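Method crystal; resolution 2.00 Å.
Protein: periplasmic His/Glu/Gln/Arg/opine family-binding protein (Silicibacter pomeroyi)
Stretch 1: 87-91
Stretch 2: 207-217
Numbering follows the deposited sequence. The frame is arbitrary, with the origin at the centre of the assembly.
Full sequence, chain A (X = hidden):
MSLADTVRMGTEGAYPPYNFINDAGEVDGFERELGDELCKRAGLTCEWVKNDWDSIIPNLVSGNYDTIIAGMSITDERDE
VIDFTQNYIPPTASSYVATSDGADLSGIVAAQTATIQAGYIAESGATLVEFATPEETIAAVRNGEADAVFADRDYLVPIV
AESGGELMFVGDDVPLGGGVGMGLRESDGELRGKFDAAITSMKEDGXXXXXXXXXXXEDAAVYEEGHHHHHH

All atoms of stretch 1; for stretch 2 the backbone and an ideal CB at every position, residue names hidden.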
# COMPACT_ATOMS: atom_id res chain seq x y z
N ASN A 87 9.96 2.20 -8.04
CA ASN A 87 8.94 1.29 -7.53
C ASN A 87 9.54 -0.12 -7.18
O ASN A 87 10.59 -0.52 -7.70
CB ASN A 87 7.67 1.24 -8.40
CG ASN A 87 7.90 0.75 -9.86
OD1 ASN A 87 8.73 -0.12 -10.16
ND2 ASN A 87 7.09 1.29 -10.75
N TYR A 88 8.90 -0.81 -6.23
CA TYR A 88 9.31 -2.17 -5.92
C TYR A 88 8.17 -3.16 -6.16
O TYR A 88 8.37 -4.38 -6.07
CB TYR A 88 9.95 -2.27 -4.56
CG TYR A 88 9.07 -1.80 -3.42
CD1 TYR A 88 9.30 -0.55 -2.82
CD2 TYR A 88 8.02 -2.59 -2.96
CE1 TYR A 88 8.48 -0.10 -1.75
CE2 TYR A 88 7.19 -2.15 -1.91
CZ TYR A 88 7.44 -0.93 -1.30
OH TYR A 88 6.61 -0.51 -0.29
N ILE A 89 6.99 -2.64 -6.46
CA ILE A 89 5.94 -3.41 -7.12
C ILE A 89 5.50 -2.56 -8.32
O ILE A 89 5.39 -1.34 -8.20
CB ILE A 89 4.73 -3.67 -6.19
CG1 ILE A 89 5.19 -4.20 -4.81
CG2 ILE A 89 3.68 -4.65 -6.87
CD1 ILE A 89 4.02 -4.38 -3.81
N PRO A 90 5.28 -3.21 -9.50
CA PRO A 90 4.76 -2.50 -10.66
C PRO A 90 3.39 -1.90 -10.37
O PRO A 90 2.69 -2.38 -9.44
CB PRO A 90 4.68 -3.60 -11.77
CG PRO A 90 5.76 -4.62 -11.33
CD PRO A 90 5.62 -4.62 -9.81
N PRO A 91 3.00 -0.85 -11.13
CA PRO A 91 1.69 -0.24 -10.92
C PRO A 91 0.63 -1.33 -10.98
O PRO A 91 0.66 -2.17 -11.90
CB PRO A 91 1.55 0.73 -12.10
CG PRO A 91 2.97 1.01 -12.57
CD PRO A 91 3.73 -0.25 -12.28
N UNK A 207 15.11 -12.04 -7.61
CA UNK A 207 14.59 -12.28 -6.26
C UNK A 207 13.36 -11.44 -5.91
O UNK A 207 12.53 -11.86 -5.08
CB UNK A 207 15.69 -12.00 -5.24
N UNK A 208 13.23 -10.26 -6.53
CA UNK A 208 12.07 -9.41 -6.26
C UNK A 208 10.83 -10.01 -6.89
O UNK A 208 9.79 -10.11 -6.25
CB UNK A 208 12.30 -7.99 -6.78
N UNK A 209 10.94 -10.46 -8.15
CA UNK A 209 9.83 -11.17 -8.80
C UNK A 209 9.33 -12.37 -8.00
O UNK A 209 8.12 -12.56 -7.89
CB UNK A 209 10.26 -11.64 -10.19
N UNK A 210 10.26 -13.15 -7.45
CA UNK A 210 9.92 -14.34 -6.64
C UNK A 210 9.18 -13.90 -5.40
O UNK A 210 8.16 -14.49 -5.08
CB UNK A 210 11.17 -15.13 -6.26
N UNK A 211 9.69 -12.88 -4.70
CA UNK A 211 9.02 -12.34 -3.50
C UNK A 211 7.62 -11.84 -3.86
O UNK A 211 6.67 -12.12 -3.14
CB UNK A 211 9.84 -11.21 -2.88
N UNK A 212 7.47 -11.17 -5.00
CA UNK A 212 6.18 -10.69 -5.39
C UNK A 212 5.17 -11.83 -5.62
O UNK A 212 4.04 -11.78 -5.13
CB UNK A 212 6.32 -9.84 -6.65
N UNK A 213 5.58 -12.85 -6.37
CA UNK A 213 4.71 -14.01 -6.64
C UNK A 213 4.39 -14.75 -5.33
O UNK A 213 3.25 -15.10 -5.09
CB UNK A 213 5.38 -14.96 -7.64
N UNK A 214 5.40 -14.95 -4.47
CA UNK A 214 5.18 -15.58 -3.15
C UNK A 214 3.99 -14.91 -2.41
O UNK A 214 3.05 -15.59 -1.95
CB UNK A 214 6.45 -15.48 -2.30
N UNK A 215 4.02 -13.57 -2.32
CA UNK A 215 3.01 -12.85 -1.55
C UNK A 215 1.73 -12.46 -2.31
O UNK A 215 0.67 -12.39 -1.71
CB UNK A 215 3.65 -11.58 -0.99
N UNK A 216 1.83 -12.21 -3.61
CA UNK A 216 0.70 -11.69 -4.39
C UNK A 216 0.11 -12.70 -5.39
O UNK A 216 -0.93 -12.43 -5.99
CB UNK A 216 1.15 -10.44 -5.15
N UNK A 217 0.76 -13.85 -5.54
CA UNK A 217 0.22 -14.93 -6.38
C UNK A 217 0.97 -15.11 -7.69
O UNK A 217 1.63 -14.17 -8.16
CB UNK A 217 -1.26 -14.66 -6.68

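The second stretch is helical from 207 to 216, its backbone held by bonds such as that from N of 212 to O of 208 (2.8 Å), and it packs one side against the corner that the chain turns at Tyr88. With CA-to-CB bonds directed toward the first stretch at 208, 212 and 216, a spacing of four residues marks a single stripe on the helix. What stretch 1 offers there is mostly carbon: the CB of Tyr88, the side chain of Ile89 and the ring of Pro90, with the carbonyl of Tyr88 among them.

Position 207 has nothing of stretch 1 near its ideal CB, so this contact leaves the choice open. The deposited residue is Thr207, whose hydroxyl bonds to a residue next to the stretch.

Position 208 points toward Tyr88, and its ideal CB lies 5.4 Å from Tyr88 O. That gap leaves room for a side chain of medium length. A polar group able to donate to the carbonyl is conceivable, but the CB of Tyr88 close by favours an aliphatic chain such as leucine, isoleucine or methionine. It is Leu208, with chi1 t and chi2 p; its CD2 reaches within 3.5 Å of Tyr88 O and 4.3 Å of Tyr88 CB. The contact is one of packing, and no hydrogen bond crosses between the stretches.

At 209 the CA-to-CB bond points away, and many helix-tolerant residues would serve. Asn209 is found, its amide hydrogen-bonded elsewhere in the structure. Positions 210 and 211 are out of reach of stretch 1, which sets no preference; they are Thr210 and Met211.

Position 212 again points toward stretch 1, but no atom of that stretch lies close to its ideal CB. A small side chain would fall short, while leucine, isoleucine or methionine could extend to the corner. The residue is Ile212, with chi1 m and chi2 t. This extended arm carries CD1 to the middle of the contact, 3.7 Å from Tyr88 O, 4.0 Å from Pro90 CD and 4.4 Å from Ile89 CA, so that one methyl touches three successive residues.

Positions 213, 214 and 215 turn out of reach, and stretch 1 supplies neither charge nor pocket to choose among side chains. They hold Lys213, Lys214 and Trp215.

Position 216 returns to the stripe. Its ideal CB again has no close neighbour in stretch 1, yet Ile89 sends its CD1 to this side, so a long apolar chain or an aromatic ring would bridge the gap. Phe216, with chi1 m, does so: its CE1 lies 3.8 Å from Ile89 CD1, the methyl approaching the ring obliquely.

At 217 the helical angles end and phi is 108° with psi 159°. An ideal CB here would be jammed against the carbonyl O of 216, so the backbone alone calls for glycine. Gly217 is the deposited residue; its N still bonds to Lys213 O (2.8 Å) as the chain leaves the helix.

Stretch 2 207-217: TLNTMIKKWFG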
# COMPACT_ATOMS: atom_id res chain seq x y z
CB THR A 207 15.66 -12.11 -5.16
OG1 THR A 207 16.32 -10.84 -5.30
CG2 THR A 207 16.70 -13.27 -5.22
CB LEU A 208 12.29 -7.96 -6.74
CG LEU A 208 11.13 -6.98 -6.48
CD1 LEU A 208 10.67 -6.98 -5.01
CD2 LEU A 208 11.56 -5.54 -6.92
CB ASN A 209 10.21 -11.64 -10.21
CG ASN A 209 10.25 -10.51 -11.20
OD1 ASN A 209 9.81 -9.38 -10.91
ND2 ASN A 209 10.76 -10.80 -12.40
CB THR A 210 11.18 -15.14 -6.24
OG1 THR A 210 11.92 -15.46 -7.42
CG2 THR A 210 10.81 -16.46 -5.48
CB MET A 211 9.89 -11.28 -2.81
CG MET A 211 9.47 -10.90 -1.39
SD MET A 211 10.59 -9.81 -0.54
CE MET A 211 12.14 -10.72 -0.59
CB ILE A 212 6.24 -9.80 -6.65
CG1 ILE A 212 6.97 -8.47 -6.35
CG2 ILE A 212 4.83 -9.54 -7.13
CD1 ILE A 212 7.20 -7.58 -7.59
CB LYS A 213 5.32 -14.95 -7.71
CG LYS A 213 5.26 -14.39 -9.13
CD LYS A 213 6.14 -15.17 -10.11
CE LYS A 213 6.13 -14.54 -11.50
NZ LYS A 213 7.52 -14.57 -12.14
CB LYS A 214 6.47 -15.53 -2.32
CG LYS A 214 6.33 -16.15 -0.93
CD LYS A 214 7.59 -15.90 -0.09
CE LYS A 214 7.36 -16.32 1.38
NZ LYS A 214 8.56 -16.00 2.20
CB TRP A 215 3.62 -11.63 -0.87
CG TRP A 215 4.56 -11.98 0.23
CD1 TRP A 215 5.91 -12.18 0.14
CD2 TRP A 215 4.22 -12.16 1.61
NE1 TRP A 215 6.43 -12.46 1.37
CE2 TRP A 215 5.42 -12.47 2.29
CE3 TRP A 215 3.02 -12.09 2.34
CZ2 TRP A 215 5.45 -12.71 3.67
CZ3 TRP A 215 3.05 -12.34 3.70
CH2 TRP A 215 4.25 -12.65 4.36
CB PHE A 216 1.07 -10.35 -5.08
CG PHE A 216 1.37 -9.25 -4.10
CD1 PHE A 216 2.69 -8.94 -3.79
CD2 PHE A 216 0.34 -8.55 -3.47
CE1 PHE A 216 3.01 -7.93 -2.85
CE2 PHE A 216 0.63 -7.54 -2.52
CZ PHE A 216 1.97 -7.24 -2.21
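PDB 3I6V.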